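Local coordinates for protein fatty acid synthase 1, isoform A (PDB 6FN6) that probably carries out the de novo synthesis of long-chain saturated fatty acids from acetyl-CoA and malonyl-CoA with NADPH, this piece spanning its dehydratase, enoylreductase and ketoreductase region, at residues A[153-166]-A[217-229]. Residues are numbered along the deposited sequence; the frame is centred on the assembly and turned at random.
Sequences VRSDTVASTGKLQW and EQVETGLPVQWYS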
ATOM      1  N   VAL A 153      13.260 -30.915  22.465  1.00 61.05           N
ATOM      2  CA  VAL A 153      13.687 -32.243  22.889  1.00 63.84           C
ATOM      3  C   VAL A 153      14.078 -33.081  21.676  1.00 63.85           C
ATOM      4  O   VAL A 153      15.022 -33.868  21.736  1.00 63.76           O
ATOM      5  CB  VAL A 153      12.596 -32.962  23.712  1.00 66.88           C
ATOM      6  CG1 VAL A 153      12.428 -32.294  25.072  1.00 69.11           C
ATOM      7  CG2 VAL A 153      11.276 -32.984  22.967  1.00 66.79           C
ATOM      8  N   ARG A 154      13.344 -32.916  20.579  1.00 42.10           N
ATOM      9  CA  ARG A 154      13.522 -33.770  19.411  1.00 44.06           C
ATOM     10  C   ARG A 154      13.147 -33.093  18.091  1.00 36.98           C
ATOM     11  O   ARG A 154      12.267 -32.235  18.041  1.00 35.89           O
ATOM     12  CB  ARG A 154      12.686 -35.038  19.595  1.00 51.42           C
ATOM     13  CG  ARG A 154      12.906 -36.120  18.549  1.00 61.12           C
ATOM     14  CD  ARG A 154      12.391 -37.476  19.026  1.00 73.20           C
ATOM     15  NE  ARG A 154      13.076 -37.933  20.238  1.00 84.78           N
ATOM     16  CZ  ARG A 154      12.566 -37.896  21.468  1.00 95.27           C
ATOM     17  NH1 ARG A 154      11.349 -37.412  21.693  1.00 98.24           N
ATOM     18  NH2 ARG A 154      13.287 -38.344  22.486  1.00 99.97           N
ATOM     19  N   SER A 155      13.841 -33.490  17.028  1.00 34.51           N
ATOM     20  CA  SER A 155      13.542 -33.031  15.677  1.00 33.51           C
ATOM     21  C   SER A 155      14.065 -34.029  14.654  1.00 33.86           C
ATOM     22  O   SER A 155      15.120 -34.629  14.851  1.00 34.20           O
ATOM     23  CB  SER A 155      14.159 -31.658  15.416  1.00 31.99           C
ATOM     24  OG  SER A 155      14.115 -31.341  14.033  1.00 31.25           O
ATOM     25  N   ASP A 156      13.338 -34.199  13.557  1.00 42.31           N
ATOM     26  CA  ASP A 156      13.821 -35.031  12.466  1.00 40.75           C
ATOM     27  C   ASP A 156      14.860 -34.252  11.660  1.00 39.73           C
ATOM     28  O   ASP A 156      15.017 -33.043  11.836  1.00 39.64           O
ATOM     29  CB  ASP A 156      12.661 -35.500  11.581  1.00 41.94           C
ATOM     30  CG  ASP A 156      11.956 -34.360  10.875  1.00 44.20           C
ATOM     31  OD1 ASP A 156      12.101 -33.196  11.305  1.00 44.49           O
ATOM     32  OD2 ASP A 156      11.239 -34.635   9.889  1.00 43.59           O
ATOM     33  N   THR A 157      15.575 -34.951  10.789  1.00 43.00           N
ATOM     34  CA  THR A 157      16.735 -34.378  10.113  1.00 41.14           C
ATOM     35  C   THR A 157      16.399 -33.127   9.295  1.00 40.57           C
ATOM     36  O   THR A 157      17.254 -32.265   9.106  1.00 41.18           O
ATOM     37  CB  THR A 157      17.413 -35.416   9.188  1.00 41.38           C
ATOM     38  OG1 THR A 157      18.486 -34.795   8.471  1.00 39.75           O
ATOM     39  CG2 THR A 157      16.421 -36.000   8.201  1.00 42.21           C
ATOM     40  N   VAL A 158      15.165 -33.027   8.808  1.00 40.08           N
ATOM     41  CA  VAL A 158      14.762 -31.868   8.008  1.00 41.72           C
ATOM     42  C   VAL A 158      13.893 -30.900   8.804  1.00 30.55           C
ATOM     43  O   VAL A 158      13.469 -29.868   8.279  1.00 30.05           O
ATOM     44  CB  VAL A 158      14.020 -32.302   6.729  1.00 32.03           C
ATOM     45  CG1 VAL A 158      14.953 -33.082   5.812  1.00 32.68           C
ATOM     46  CG2 VAL A 158      12.771 -33.119   7.073  1.00 33.13           C
ATOM     47  N   ALA A 159      13.642 -31.218  10.071  1.00 30.77           N
ATOM     48  CA  ALA A 159      12.823 -30.367  10.928  1.00 31.56           C
ATOM     49  C   ALA A 159      11.432 -30.152  10.329  1.00 30.90           C
ATOM     50  O   ALA A 159      10.952 -29.024  10.230  1.00 30.35           O
ATOM     51  CB  ALA A 159      13.511 -29.030  11.160  1.00 29.29           C
ATOM     52  N   SER A 160      10.796 -31.247   9.922  1.00 36.76           N
ATOM     53  CA  SER A 160       9.416 -31.206   9.462  1.00 36.35           C
ATOM     54  C   SER A 160       8.498 -31.578  10.618  1.00 39.57           C
ATOM     55  O   SER A 160       7.363 -31.109  10.706  1.00 40.89           O
ATOM     56  CB  SER A 160       9.206 -32.151   8.280  1.00 34.19           C
ATOM     57  OG  SER A 160       9.411 -33.498   8.662  1.00 35.26           O
ATOM     58  N   THR A 161       9.002 -32.432  11.501  1.00 47.77           N
ATOM     59  CA  THR A 161       8.293 -32.798  12.719  1.00 49.41           C
ATOM     60  C   THR A 161       9.279 -32.840  13.882  1.00 46.96           C
ATOM     61  O   THR A 161      10.487 -32.954  13.675  1.00 45.18           O
ATOM     62  CB  THR A 161       7.579 -34.156  12.581  1.00 49.03           C
ATOM     63  OG1 THR A 161       6.796 -34.407  13.754  1.00 55.32           O
ATOM     64  CG2 THR A 161       8.583 -35.281  12.392  1.00 48.44           C
ATOM     65  N   GLY A 162       8.764 -32.726  15.100  1.00 43.34           N
ATOM     66  CA  GLY A 162       9.603 -32.756  16.284  1.00 41.39           C
ATOM     67  C   GLY A 162       8.790 -32.644  17.555  1.00 42.74           C
ATOM     68  O   GLY A 162       7.567 -32.805  17.534  1.00 44.06           O
ATOM     69  N   LYS A 163       9.467 -32.366  18.664  1.00 40.73           N
ATOM     70  CA  LYS A 163       8.796 -32.240  19.952  1.00 42.88           C
ATOM     71  C   LYS A 163       9.370 -31.095  20.788  1.00 42.53           C
ATOM     72  O   LYS A 163      10.575 -30.832  20.766  1.00 41.54           O
ATOM     73  CB  LYS A 163       8.887 -33.558  20.721  1.00 44.55           C
ATOM     74  CG  LYS A 163       8.099 -34.691  20.080  1.00 48.44           C
ATOM     75  CD  LYS A 163       7.242 -35.438  21.090  1.00 56.14           C
ATOM     76  CE  LYS A 163       6.078 -36.145  20.408  1.00 59.86           C
ATOM     77  NZ  LYS A 163       6.532 -37.040  19.310  1.00 60.30           N
ATOM     78  N   LEU A 164       8.488 -30.415  21.514  1.00 48.31           N
ATOM     79  CA  LEU A 164       8.872 -29.299  22.373  1.00 45.59           C
ATOM     80  C   LEU A 164       8.394 -29.559  23.797  1.00 47.78           C
ATOM     81  O   LEU A 164       7.265 -29.998  24.005  1.00 49.37           O
ATOM     82  CB  LEU A 164       8.280 -27.987  21.848  1.00 44.35           C
ATOM     83  CG  LEU A 164       8.311 -27.788  20.329  1.00 40.58           C
ATOM     84  CD1 LEU A 164       7.509 -26.563  19.926  1.00 38.82           C
ATOM     85  CD2 LEU A 164       9.744 -27.677  19.837  1.00 40.59           C
ATOM     86  N   GLN A 165       9.246 -29.286  24.778  1.00 48.97           N
ATOM     87  CA  GLN A 165       8.882 -29.519  26.172  1.00 50.10           C
ATOM     88  C   GLN A 165       7.994 -28.390  26.682  1.00 47.78           C
ATOM     89  O   GLN A 165       7.916 -27.326  26.071  1.00 43.54           O
ATOM     90  CB  GLN A 165      10.131 -29.654  27.049  1.00 48.29           C
ATOM     91  CG  GLN A 165      11.026 -28.429  27.074  1.00 48.15           C
ATOM     92  CD  GLN A 165      12.287 -28.654  27.889  1.00 48.97           C
ATOM     93  OE1 GLN A 165      12.838 -29.751  27.903  1.00 49.04           O
ATOM     94  NE2 GLN A 165      12.745 -27.614  28.576  1.00 52.82           N
ATOM     95  N   TRP A 166       7.309 -28.642  27.794  1.00 44.36           N
ATOM     96  CA  TRP A 166       6.433 -27.651  28.406  1.00 45.12           C
ATOM     97  C   TRP A 166       6.795 -27.456  29.871  1.00 46.83           C
ATOM     98  O   TRP A 166       6.721 -28.395  30.666  1.00 48.95           O
ATOM     99  CB  TRP A 166       4.968 -28.070  28.286  1.00 46.68           C
ATOM    100  CG  TRP A 166       4.040 -27.148  29.011  1.00 47.90           C
ATOM    101  CD1 TRP A 166       3.394 -27.392  30.187  1.00 50.61           C
ATOM    102  CD2 TRP A 166       3.665 -25.824  28.614  1.00 46.68           C
ATOM    103  NE1 TRP A 166       2.633 -26.304  30.542  1.00 51.12           N
ATOM    104  CE2 TRP A 166       2.783 -25.329  29.592  1.00 48.72           C
ATOM    105  CE3 TRP A 166       3.987 -25.012  27.523  1.00 44.25           C
ATOM    106  CZ2 TRP A 166       2.218 -24.058  29.513  1.00 48.35           C
ATOM    107  CZ3 TRP A 166       3.426 -23.749  27.448  1.00 45.91           C
ATOM    108  CH2 TRP A 166       2.553 -23.285  28.435  1.00 46.25           C
ATOM    109  N   GLU A 217       6.523 -36.261  31.560  1.00 66.26           N
ATOM    110  CA  GLU A 217       6.406 -36.425  30.113  1.00 65.24           C
ATOM    111  C   GLU A 217       6.444 -35.071  29.411  1.00 63.26           C
ATOM    112  O   GLU A 217       7.065 -34.923  28.356  1.00 60.22           O
ATOM    113  CB  GLU A 217       5.118 -37.174  29.757  1.00 68.70           C
ATOM    114  CG  GLU A 217       5.140 -38.648  30.134  1.00 73.38           C
ATOM    115  CD  GLU A 217       3.857 -39.373  29.767  1.00 76.30           C
ATOM    116  OE1 GLU A 217       2.768 -38.788  29.945  1.00 76.25           O
ATOM    117  OE2 GLU A 217       3.940 -40.525  29.293  1.00 78.64           O
ATOM    118  N   GLN A 218       5.781 -34.085  30.007  1.00 65.41           N
ATOM    119  CA  GLN A 218       5.756 -32.734  29.464  1.00 64.12           C
ATOM    120  C   GLN A 218       7.172 -32.192  29.292  1.00 60.70           C
ATOM    121  O   GLN A 218       7.431 -31.372  28.410  1.00 60.58           O
ATOM    122  CB  GLN A 218       4.948 -31.806  30.374  1.00 68.56           C
ATOM    123  CG  GLN A 218       3.453 -32.089  30.393  1.00 71.60           C
ATOM    124  CD  GLN A 218       2.726 -31.290  31.456  1.00 72.97           C
ATOM    125  OE1 GLN A 218       3.318 -30.442  32.122  1.00 72.23           O
ATOM    126  NE2 GLN A 218       1.433 -31.553  31.615  1.00 75.09           N
ATOM    127  N   VAL A 219       8.084 -32.659  30.138  1.00 58.90           N
ATOM    128  CA  VAL A 219       9.456 -32.171  30.140  1.00 56.94           C
ATOM    129  C   VAL A 219      10.374 -33.103  29.356  1.00 57.02           C
ATOM    130  O   VAL A 219      11.181 -32.649  28.547  1.00 54.45           O
ATOM    131  CB  VAL A 219       9.969 -31.998  31.586  1.00 61.12           C
ATOM    132  CG1 VAL A 219      11.403 -31.480  31.596  1.00 60.21           C
ATOM    133  CG2 VAL A 219       9.062 -31.063  32.369  1.00 60.78           C
ATOM    134  N   GLU A 220      10.245 -34.405  29.591  1.00 68.68           N
ATOM    135  CA  GLU A 220      11.159 -35.378  29.000  1.00 73.15           C
ATOM    136  C   GLU A 220      10.775 -35.739  27.564  1.00 63.64           C
ATOM    137  O   GLU A 220      11.641 -36.046  26.744  1.00 62.97           O
ATOM    138  CB  GLU A 220      11.208 -36.651  29.854  1.00 92.99           C
ATOM    139  CG  GLU A 220      11.531 -36.421  31.327  1.00106.14           C
ATOM    140  CD  GLU A 220      12.942 -35.914  31.551  1.00113.27           C
ATOM    141  OE1 GLU A 220      13.727 -35.879  30.580  1.00115.63           O
ATOM    142  OE2 GLU A 220      13.268 -35.551  32.702  1.00117.46           O
ATOM    143  N   THR A 221       9.480 -35.705  27.262  1.00 62.67           N
ATOM    144  CA  THR A 221       8.987 -36.123  25.951  1.00 57.47           C
ATOM    145  C   THR A 221       8.501 -34.934  25.126  1.00 54.03           C
ATOM    146  O   THR A 221       8.830 -34.818  23.949  1.00 51.92           O
ATOM    147  CB  THR A 221       7.851 -37.154  26.086  1.00 56.80           C
ATOM    148  OG1 THR A 221       8.361 -38.355  26.682  1.00 59.81           O
ATOM    149  CG2 THR A 221       7.244 -37.486  24.723  1.00 54.48           C
ATOM    150  N   GLY A 222       7.691 -34.075  25.738  1.00 61.10           N
ATOM    151  CA  GLY A 222       7.268 -32.839  25.102  1.00 57.91           C
ATOM    152  C   GLY A 222       6.055 -32.943  24.195  1.00 55.25           C
ATOM    153  O   GLY A 222       5.435 -33.999  24.078  1.00 55.29           O
ATOM    154  N   LEU A 223       5.729 -31.827  23.545  1.00 43.71           N
ATOM    155  CA  LEU A 223       4.570 -31.737  22.664  1.00 44.22           C
ATOM    156  C   LEU A 223       4.997 -31.761  21.195  1.00 43.88           C
ATOM    157  O   LEU A 223       6.044 -31.215  20.850  1.00 42.96           O
ATOM    158  CB  LEU A 223       3.784 -30.455  22.949  1.00 46.53           C
ATOM    159  CG  LEU A 223       3.163 -30.296  24.338  1.00 50.23           C
ATOM    160  CD1 LEU A 223       2.944 -28.820  24.640  1.00 51.21           C
ATOM    161  CD2 LEU A 223       1.855 -31.061  24.436  1.00 52.26           C
ATOM    162  N   PRO A 224       4.179 -32.373  20.319  1.00 45.96           N
ATOM    163  CA  PRO A 224       4.534 -32.393  18.894  1.00 44.97           C
ATOM    164  C   PRO A 224       4.549 -31.011  18.243  1.00 45.44           C
ATOM    165  O   PRO A 224       3.658 -30.200  18.506  1.00 43.97           O
ATOM    166  CB  PRO A 224       3.431 -33.257  18.263  1.00 45.09           C
ATOM    167  CG  PRO A 224       2.795 -33.989  19.383  1.00 46.99           C
ATOM    168  CD  PRO A 224       2.929 -33.109  20.581  1.00 47.91           C
ATOM    169  N   VAL A 225       5.549 -30.754  17.402  1.00 51.29           N
ATOM    170  CA  VAL A 225       5.593 -29.528  16.615  1.00 46.77           C
ATOM    171  C   VAL A 225       5.680 -29.906  15.139  1.00 46.57           C
ATOM    172  O   VAL A 225       6.372 -30.854  14.773  1.00 41.90           O
ATOM    173  CB  VAL A 225       6.771 -28.620  17.037  1.00 42.34           C
ATOM    174  CG1 VAL A 225       8.102 -29.330  16.841  1.00 39.00           C
ATOM    175  CG2 VAL A 225       6.742 -27.311  16.267  1.00 38.18           C
ATOM    176  N   GLN A 226       4.971 -29.159  14.299  1.00 52.78           N
ATOM    177  CA  GLN A 226       4.897 -29.451  12.871  1.00 48.62           C
ATOM    178  C   GLN A 226       5.299 -28.244  12.034  1.00 45.76           C
ATOM    179  O   GLN A 226       5.010 -27.104  12.392  1.00 46.99           O
ATOM    180  CB  GLN A 226       3.485 -29.897  12.487  1.00 53.84           C
ATOM    181  CG  GLN A 226       2.949 -31.059  13.307  1.00 57.44           C
ATOM    182  CD  GLN A 226       3.661 -32.361  13.004  1.00 60.35           C
ATOM    183  OE1 GLN A 226       4.199 -32.547  11.913  1.00 63.15           O
ATOM    184  NE2 GLN A 226       3.666 -33.272  13.970  1.00 60.95           N
ATOM    185  N   TRP A 227       5.977 -28.508  10.922  1.00 44.46           N
ATOM    186  CA  TRP A 227       6.336 -27.465   9.971  1.00 42.63           C
ATOM    187  C   TRP A 227       5.877 -27.841   8.569  1.00 42.99           C
ATOM    188  O   TRP A 227       6.429 -28.748   7.946  1.00 46.43           O
ATOM    189  CB  TRP A 227       7.844 -27.217   9.986  1.00 43.10           C
ATOM    190  CG  TRP A 227       8.348 -26.467   8.783  1.00 39.29           C
ATOM    191  CD1 TRP A 227       9.279 -26.897   7.882  1.00 36.51           C
ATOM    192  CD2 TRP A 227       7.942 -25.165   8.345  1.00 39.33           C
ATOM    193  NE1 TRP A 227       9.483 -25.942   6.918  1.00 37.85           N
ATOM    194  CE2 TRP A 227       8.673 -24.869   7.178  1.00 38.63           C
ATOM    195  CE3 TRP A 227       7.031 -24.219   8.828  1.00 42.57           C
ATOM    196  CZ2 TRP A 227       8.521 -23.667   6.484  1.00 39.15           C
ATOM    197  CZ3 TRP A 227       6.884 -23.025   8.139  1.00 42.75           C
ATOM    198  CH2 TRP A 227       7.624 -22.761   6.979  1.00 40.73           C
ATOM    199  N   TYR A 228       4.852 -27.142   8.090  1.00 44.77           N
ATOM    200  CA  TYR A 228       4.319 -27.349   6.745  1.00 46.44           C
ATOM    201  C   TYR A 228       4.867 -26.286   5.798  1.00 47.21           C
ATOM    202  O   TYR A 228       4.427 -25.138   5.821  1.00 44.09           O
ATOM    203  CB  TYR A 228       2.793 -27.312   6.762  1.00 42.38           C
ATOM    204  CG  TYR A 228       2.172 -28.206   7.812  1.00 42.62           C
ATOM    205  CD1 TYR A 228       1.954 -27.744   9.103  1.00 41.75           C
ATOM    206  CD2 TYR A 228       1.801 -29.510   7.512  1.00 44.89           C
ATOM    207  CE1 TYR A 228       1.388 -28.556  10.067  1.00 45.84           C
ATOM    208  CE2 TYR A 228       1.231 -30.330   8.471  1.00 45.74           C
ATOM    209  CZ  TYR A 228       1.028 -29.848   9.746  1.00 44.33           C
ATOM    210  OH  TYR A 228       0.463 -30.658  10.703  1.00 44.86           O
ATOM    211  N   SER A 229       5.831 -26.675   4.971  1.00 45.49           N
ATOM    212  CA  SER A 229       6.557 -25.731   4.125  1.00 47.92           C
ATOM    213  C   SER A 229       5.700 -25.137   3.001  1.00 49.57           C
ATOM    214  O   SER A 229       5.923 -23.998   2.585  1.00 47.16           O
ATOM    215  CB  SER A 229       7.792 -26.410   3.526  1.00 48.22           C
ATOM    216  OG  SER A 229       7.433 -27.557   2.776  1.00 50.46           O
TER
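Strands 161-164 and 223-228 pair antiparallel through Gly162 and Leu164, set against Val225 and Leu223, an example of a sheet sorting its two faces, in what is predicted to be the C-terminal hotdog fold of the dehydratase domain. Among the backbone bonds, Val225 N donates to Gly162 O at 2.9 Å and Leu164 N to Leu223 O at 2.7 Å. The bonding continues beyond the start of strand 161-164, where Trp227 N donates to Ser160 O; beyond Leu164, Trp166 N donates to Gln218 O (2.8 Å), tying the short helix 217-220 to the residues after strand 161-164. Gly222, with positive phi, makes the turn between helix 217-220 and strand 223-228; a side chain there would run into Leu164 O. Val153 and Arg154, both opposite Lys163, form a classic beta bulge, and Val153 CG2 rests on Thr221 O.

Apolar packing occupies the face of Leu164, Leu223 and Val225. Leu164 crosses Val225 at about a right angle, CD1 lying 3.6 Å from Val225 CB; with CG anti to the carbonyl carbon (chi1 -41°), the branch is directed at Val225, where both methyls make contact. Met177 of helix 170-183 meets the same leucine. With an alanine here, the contacts of both methyls with Val225 would go, and a gap is likely to open between the valine and Met177.

The other face is mixed. Gln226 lies alongside Thr161, its NE2 giving OG1 a weak bond (3.3 Å), while its OE1 is held by Gln120. Lys163 lays its CD 3.3 Å from Thr221 O, and CE approaches Pro224 CG.

At the helix end, Gln218 OE1 sits in the plane of the Trp166 ring, 3.6 Å from CD1, while its NE2 bonds to Leu210 O. The chemistry thus divides by face: apolar side chains toward helix 170-183, which carries Asp175, the predicted proton donor, and a mixed set on the other, joined across the strands by one weak side-chain hydrogen bond.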